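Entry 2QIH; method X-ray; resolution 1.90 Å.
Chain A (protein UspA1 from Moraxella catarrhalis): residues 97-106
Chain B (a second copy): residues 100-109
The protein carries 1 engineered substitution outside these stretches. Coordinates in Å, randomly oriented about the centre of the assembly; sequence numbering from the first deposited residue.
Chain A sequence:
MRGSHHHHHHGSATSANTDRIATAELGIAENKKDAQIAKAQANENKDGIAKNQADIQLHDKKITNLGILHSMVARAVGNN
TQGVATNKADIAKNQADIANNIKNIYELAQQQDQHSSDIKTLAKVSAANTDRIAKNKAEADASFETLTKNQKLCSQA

Chain A, residues 97-106: DIANNIKNIY
Chain B, residues 100-109: NNIKNIYELA

Both stretches are helical throughout, and each helix extends beyond its stretch at both ends. Backbone i to i+4 hydrogen bonds run along each, for example I105(A) N to N101(A) O at 2.8 Å and L108(B) N to N104(B) O at 3.0 Å. Phi lies between -53° and -69°, psi between -37° and -48°. The helices run in the same direction, crossing at 23°, with axes 10.6 Å apart at closest approach. For register, I105(A) CA lies 7.0 Å from I105(B) CA, and I102(A) CA lies 6.9 Å from N101(B) CA.

Knob-into-hole packing joins them. The CA-to-CB bond of I105(A) points toward chain B, and its side chain sits among N101(B), N104(B), I105(B) and L108(B). Its chi1 is m and chi2 is t. It has the largest covered area, 107 of the 295 Å² buried in total. I105(A) CD1 is 3.8 Å from I105(B) CG1, and I105(A) CG2 is 3.8 Å from L108(B) CD1. I105(B) and L108(B) are also m, t. L108(B) points toward chain A; I105(B) points sideways, but its end comes nearer. These branched apolar chains fill the space without needing polar partners. Two asparagines complete the hole, met through carbon: I105(A) CG2 lies 3.8 Å from N104(B) CB, and I105(A) CD1 lies 3.6 Å from N101(B) CG. N104(B) points toward chain A, with chi1 m and chi2 -18°.

The second knob is N101(B), pointing toward chain A, with 80 Å² covered. Its chi1 is m and its chi2 is -6°, as in N101(A), which points toward chain B. It sits among I98(A), N101(A), I102(A) and I105(A). I98(A) and I102(A) point sideways, both m, t. The compact amide places N101(B) OD1 3.5 Å from I102(A) CG1, and N101(B) ND2 3.9 Å from both I98(A) O and N101(A) CB. The approach to I98(A) O is too long for a hydrogen bond.

No hydrogen bond crosses between the stretches. The contact is van der Waals packing of two knobs, one isoleucine and one asparagine. K103(A), Y106(A), K103(B) and E107(B) are exposed and stay clear of it.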

ATOM      1  N   ASP A  97       6.376 -10.204 -14.572  1.00 18.50           N
ATOM      2  CA  ASP A  97       7.676 -10.042 -15.216  1.00 18.90           C
ATOM      3  C   ASP A  97       8.685 -10.980 -14.609  1.00 18.58           C
ATOM      4  O   ASP A  97       9.499 -11.596 -15.316  1.00 17.76           O
ATOM      5  CB  ASP A  97       8.217  -8.626 -15.088  1.00 19.43           C
ATOM      6  CG  ASP A  97       7.526  -7.634 -16.009  1.00 21.85           C
ATOM      7  OD1 ASP A  97       6.910  -8.032 -17.013  1.00 25.05           O
ATOM      8  OD2 ASP A  97       7.637  -6.425 -15.742  1.00 25.39           O
ATOM      9  N   ILE A  98       8.664 -11.064 -13.289  1.00 17.27           N
ATOM     10  CA  ILE A  98       9.571 -11.991 -12.613  1.00 17.15           C
ATOM     11  C   ILE A  98       9.299 -13.430 -13.087  1.00 16.98           C
ATOM     12  O   ILE A  98      10.232 -14.194 -13.373  1.00 17.07           O
ATOM     13  CB  ILE A  98       9.395 -11.907 -11.104  1.00 16.95           C
ATOM     14  CG1 ILE A  98       9.923 -10.550 -10.586  1.00 18.19           C
ATOM     15  CG2 ILE A  98      10.058 -13.130 -10.383  1.00 17.94           C
ATOM     16  CD1 ILE A  98       9.487 -10.275  -9.102  1.00 15.93           C
ATOM     17  N   ALA A  99       8.025 -13.793 -13.189  1.00 17.72           N
ATOM     18  CA  ALA A  99       7.673 -15.147 -13.679  1.00 17.56           C
ATOM     19  C   ALA A  99       8.202 -15.408 -15.112  1.00 17.43           C
ATOM     20  O   ALA A  99       8.690 -16.517 -15.423  1.00 18.93           O
ATOM     21  CB  ALA A  99       6.151 -15.363 -13.592  1.00 17.83           C
ATOM     22  N   ASN A 100       8.122 -14.397 -15.976  1.00 17.62           N
ATOM     23  CA  ASN A 100       8.706 -14.460 -17.319  1.00 18.11           C
ATOM     24  C   ASN A 100      10.226 -14.635 -17.348  1.00 18.48           C
ATOM     25  O   ASN A 100      10.766 -15.433 -18.146  1.00 19.54           O
ATOM     26  CB  ASN A 100       8.255 -13.244 -18.133  1.00 17.98           C
ATOM     27  CG  ASN A 100       6.796 -13.390 -18.638  1.00 20.66           C
ATOM     28  OD1 ASN A 100       6.198 -14.479 -18.529  1.00 20.27           O
ATOM     29  ND2 ASN A 100       6.233 -12.310 -19.166  1.00 19.37           N
ATOM     30  N   ASN A 101      10.905 -13.879 -16.484  1.00 18.34           N
ATOM     31  CA  ASN A 101      12.374 -13.974 -16.303  1.00 18.43           C
ATOM     32  C   ASN A 101      12.783 -15.330 -15.775  1.00 18.37           C
ATOM     33  O   ASN A 101      13.746 -15.908 -16.245  1.00 18.40           O
ATOM     34  CB  ASN A 101      12.882 -12.859 -15.371  1.00 18.27           C
ATOM     35  CG  ASN A 101      12.889 -11.510 -16.038  1.00 17.31           C
ATOM     36  OD1 ASN A 101      12.613 -11.414 -17.221  1.00 21.54           O
ATOM     37  ND2 ASN A 101      13.176 -10.455 -15.282  1.00 17.04           N
ATOM     38  N   ILE A 102      12.048 -15.861 -14.812  1.00 19.23           N
ATOM     39  CA  ILE A 102      12.295 -17.259 -14.383  1.00 19.55           C
ATOM     40  C   ILE A 102      12.283 -18.288 -15.565  1.00 19.62           C
ATOM     41  O   ILE A 102      13.217 -19.140 -15.702  1.00 16.66           O
ATOM     42  CB  ILE A 102      11.339 -17.683 -13.229  1.00 19.16           C
ATOM     43  CG1 ILE A 102      11.748 -17.027 -11.903  1.00 20.14           C
ATOM     44  CG2 ILE A 102      11.378 -19.193 -13.041  1.00 21.36           C
ATOM     45  CD1 ILE A 102      10.657 -17.130 -10.811  1.00 19.92           C
ATOM     46  N   LYS A 103      11.251 -18.203 -16.417  1.00 19.74           N
ATOM     47  CA  LYS A 103      11.185 -19.062 -17.622  1.00 21.07           C
ATOM     48  C   LYS A 103      12.391 -18.875 -18.513  1.00 20.65           C
ATOM     49  O   LYS A 103      12.942 -19.843 -19.021  1.00 20.83           O
ATOM     50  CB  LYS A 103       9.990 -18.737 -18.528  1.00 21.50           C
ATOM     51  CG  LYS A 103       8.647 -19.078 -18.005  1.00 24.22           C
ATOM     52  CD  LYS A 103       7.705 -19.258 -19.166  1.00 26.69           C
ATOM     53  CE  LYS A 103       6.704 -20.376 -18.905  0.10 26.44           C
ATOM     54  NZ  LYS A 103       5.591 -19.955 -18.012  0.10 26.78           N
ATOM     55  N   ASN A 104      12.743 -17.620 -18.759  1.00 19.63           N
ATOM     56  CA  ASN A 104      13.843 -17.293 -19.671  1.00 19.99           C
ATOM     57  C   ASN A 104      15.207 -17.745 -19.123  1.00 18.21           C
ATOM     58  O   ASN A 104      16.075 -18.208 -19.867  1.00 18.26           O
ATOM     59  CB  ASN A 104      13.839 -15.779 -20.014  1.00 19.35           C
ATOM     60  CG  ASN A 104      12.681 -15.409 -20.933  1.00 23.33           C
ATOM     61  OD1 ASN A 104      12.102 -16.287 -21.562  1.00 20.42           O
ATOM     62  ND2 ASN A 104      12.350 -14.119 -21.026  1.00 22.62           N
ATOM     63  N   ILE A 105      15.387 -17.619 -17.822  1.00 17.76           N
ATOM     64  CA  ILE A 105      16.605 -18.114 -17.180  1.00 17.21           C
ATOM     65  C   ILE A 105      16.620 -19.666 -17.284  1.00 17.67           C
ATOM     66  O   ILE A 105      17.650 -20.284 -17.576  1.00 17.63           O
ATOM     67  CB  ILE A 105      16.669 -17.639 -15.714  1.00 18.09           C
ATOM     68  CG1 ILE A 105      16.862 -16.107 -15.661  1.00 18.09           C
ATOM     69  CG2 ILE A 105      17.789 -18.386 -14.930  1.00 20.49           C
ATOM     70  CD1 ILE A 105      16.637 -15.486 -14.221  1.00 17.36           C
ATOM     71  N   TYR A 106      15.474 -20.286 -17.082  1.00 16.77           N
ATOM     72  CA  TYR A 106      15.406 -21.752 -17.173  1.00 18.41           C
ATOM     73  C   TYR A 106      15.837 -22.236 -18.570  1.00 18.63           C
ATOM     74  O   TYR A 106      16.663 -23.148 -18.705  1.00 19.98           O
ATOM     75  CB  TYR A 106      13.995 -22.261 -16.820  1.00 19.09           C
ATOM     76  CG  TYR A 106      13.850 -23.736 -17.132  0.50 19.46           C
ATOM     77  CD1 TYR A 106      13.420 -24.159 -18.392  0.50 19.74           C
ATOM     78  CD2 TYR A 106      14.206 -24.705 -16.199  0.50 19.15           C
ATOM     79  CE1 TYR A 106      13.311 -25.503 -18.696  0.50 20.05           C
ATOM     80  CE2 TYR A 106      14.094 -26.060 -16.500  0.50 18.59           C
ATOM     81  CZ  TYR A 106      13.648 -26.447 -17.755  0.50 19.97           C
ATOM     82  OH  TYR A 106      13.530 -27.796 -18.085  0.50 22.57           O
TER
ATOM     83  N   ASN B 100      17.077 -14.097  -6.174  1.00 17.62           N
ATOM     84  CA  ASN B 100      17.370 -15.418  -6.737  1.00 18.11           C
ATOM     85  C   ASN B 100      17.735 -15.413  -8.223  1.00 18.48           C
ATOM     86  O   ASN B 100      18.681 -16.107  -8.655  1.00 19.54           O
ATOM     87  CB  ASN B 100      16.213 -16.374  -6.436  1.00 17.98           C
ATOM     88  CG  ASN B 100      16.235 -16.870  -4.967  1.00 20.66           C
ATOM     89  OD1 ASN B 100      17.220 -16.638  -4.239  1.00 20.27           O
ATOM     90  ND2 ASN B 100      15.164 -17.527  -4.539  1.00 19.37           N
ATOM     91  N   ASN B 101      16.973 -14.638  -8.996  1.00 18.34           N
ATOM     92  CA  ASN B 101      17.227 -14.435 -10.443  1.00 18.43           C
ATOM     93  C   ASN B 101      18.551 -13.747 -10.684  1.00 18.37           C
ATOM     94  O   ASN B 101      19.295 -14.138 -11.565  1.00 18.40           O
ATOM     95  CB  ASN B 101      16.082 -13.636 -11.091  1.00 18.27           C
ATOM     96  CG  ASN B 101      14.832 -14.458 -11.261  1.00 17.31           C
ATOM     97  OD1 ASN B 101      14.842 -15.647 -10.993  1.00 21.54           O
ATOM     98  ND2 ASN B 101      13.739 -13.828 -11.682  1.00 17.04           N
ATOM     99  N   ILE B 102      18.870 -12.734  -9.894  1.00 19.23           N
ATOM    100  CA  ILE B 102      20.226 -12.142  -9.969  1.00 19.55           C
ATOM    101  C   ILE B 102      21.379 -13.195  -9.821  1.00 19.62           C
ATOM    102  O   ILE B 102      22.350 -13.221 -10.642  1.00 16.66           O
ATOM    103  CB  ILE B 102      20.390 -10.954  -8.974  1.00 19.16           C
ATOM    104  CG1 ILE B 102      19.637  -9.711  -9.470  1.00 20.14           C
ATOM    105  CG2 ILE B 102      21.861 -10.588  -8.827  1.00 21.36           C
ATOM    106  CD1 ILE B 102      19.475  -8.624  -8.381  1.00 19.92           C
ATOM    107  N   LYS B 103      21.267 -14.059  -8.803  1.00 19.74           N
ATOM    108  CA  LYS B 103      22.248 -15.155  -8.624  1.00 21.07           C
ATOM    109  C   LYS B 103      22.318 -16.052  -9.837  1.00 20.65           C
ATOM    110  O   LYS B 103      23.400 -16.437 -10.261  1.00 20.83           O
ATOM    111  CB  LYS B 103      21.886 -16.104  -7.473  1.00 21.50           C
ATOM    112  CG  LYS B 103      21.995 -15.555  -6.101  1.00 24.22           C
ATOM    113  CD  LYS B 103      22.192 -16.694  -5.137  1.00 26.69           C
ATOM    114  CE  LYS B 103      23.138 -16.313  -4.007  0.10 26.44           C
ATOM    115  NZ  LYS B 103      22.480 -15.485  -2.959  0.10 26.78           N
ATOM    116  N   ASN B 104      21.154 -16.441 -10.341  1.00 19.63           N
ATOM    117  CA  ASN B 104      21.077 -17.376 -11.467  1.00 19.99           C
ATOM    118  C   ASN B 104      21.626 -16.766 -12.768  1.00 18.21           C
ATOM    119  O   ASN B 104      22.278 -17.443 -13.567  1.00 18.26           O
ATOM    120  CB  ASN B 104      19.624 -17.894 -11.651  1.00 19.35           C
ATOM    121  CG  ASN B 104      19.225 -18.860 -10.542  1.00 23.33           C
ATOM    122  OD1 ASN B 104      20.092 -19.386  -9.854  1.00 20.42           O
ATOM    123  ND2 ASN B 104      17.924 -19.108 -10.372  1.00 22.62           N
ATOM    124  N   ILE B 105      21.371 -15.487 -12.971  1.00 17.76           N
ATOM    125  CA  ILE B 105      21.933 -14.781 -14.121  1.00 17.21           C
ATOM    126  C   ILE B 105      23.476 -14.702 -13.943  1.00 17.67           C
ATOM    127  O   ILE B 105      24.249 -14.909 -14.887  1.00 17.63           O
ATOM    128  CB  ILE B 105      21.301 -13.381 -14.253  1.00 18.09           C
ATOM    129  CG1 ILE B 105      19.809 -13.508 -14.636  1.00 18.09           C
ATOM    130  CG2 ILE B 105      22.082 -12.504 -15.277  1.00 20.49           C
ATOM    131  CD1 ILE B 105      18.999 -12.153 -14.498  1.00 17.36           C
ATOM    132  N   TYR B 106      23.922 -14.438 -12.730  1.00 16.77           N
ATOM    133  CA  TYR B 106      25.368 -14.356 -12.480  1.00 18.41           C
ATOM    134  C   TYR B 106      26.063 -15.682 -12.840  1.00 18.63           C
ATOM    135  O   TYR B 106      27.081 -15.702 -13.545  1.00 19.98           O
ATOM    136  CB  TYR B 106      25.654 -13.958 -11.019  1.00 19.09           C
ATOM    137  CG  TYR B 106      27.126 -14.094 -10.690  0.50 19.46           C
ATOM    138  CD1 TYR B 106      27.637 -15.299 -10.203  0.50 19.74           C
ATOM    139  CD2 TYR B 106      28.014 -13.051 -10.929  0.50 19.15           C
ATOM    140  CE1 TYR B 106      28.984 -15.444  -9.926  0.50 20.05           C
ATOM    141  CE2 TYR B 106      29.370 -13.191 -10.648  0.50 18.59           C
ATOM    142  CZ  TYR B 106      29.845 -14.395 -10.150  0.50 19.97           C
ATOM    143  OH  TYR B 106      31.198 -14.566  -9.862  0.50 22.57           O
ATOM    144  N   GLU B 107      25.487 -16.786 -12.375  1.00 19.16           N
ATOM    145  CA  GLU B 107      26.005 -18.108 -12.660  1.00 19.91           C
ATOM    146  C   GLU B 107      26.007 -18.431 -14.163  1.00 20.43           C
ATOM    147  O   GLU B 107      26.979 -19.025 -14.699  1.00 20.53           O
ATOM    148  CB  GLU B 107      25.192 -19.155 -11.863  1.00 20.11           C
ATOM    149  CG  GLU B 107      25.595 -20.605 -12.148  0.50 20.34           C
ATOM    150  CD  GLU B 107      27.056 -20.897 -11.834  0.50 22.57           C
ATOM    151  OE1 GLU B 107      27.602 -20.273 -10.896  0.50 22.34           O
ATOM    152  OE2 GLU B 107      27.651 -21.752 -12.530  0.50 21.54           O
ATOM    153  N   LEU B 108      24.915 -18.076 -14.838  1.00 19.42           N
ATOM    154  CA  LEU B 108      24.834 -18.238 -16.282  1.00 20.58           C
ATOM    155  C   LEU B 108      25.949 -17.459 -17.001  1.00 20.79           C
ATOM    156  O   LEU B 108      26.609 -18.010 -17.868  1.00 21.61           O
ATOM    157  CB  LEU B 108      23.462 -17.799 -16.811  1.00 20.19           C
ATOM    158  CG  LEU B 108      22.273 -18.755 -16.629  1.00 19.10           C
ATOM    159  CD1 LEU B 108      20.956 -18.044 -17.013  1.00 18.97           C
ATOM    160  CD2 LEU B 108      22.450 -20.038 -17.465  1.00 19.05           C
ATOM    161  N   ALA B 109      26.169 -16.209 -16.619  1.00 21.41           N
ATOM    162  CA  ALA B 109      27.293 -15.414 -17.146  1.00 21.99           C
ATOM    163  C   ALA B 109      28.638 -16.130 -16.939  1.00 21.78           C
ATOM    164  O   ALA B 109      29.449 -16.197 -17.842  1.00 20.48           O
ATOM    165  CB  ALA B 109      27.309 -14.027 -16.511  1.00 22.77           C
TER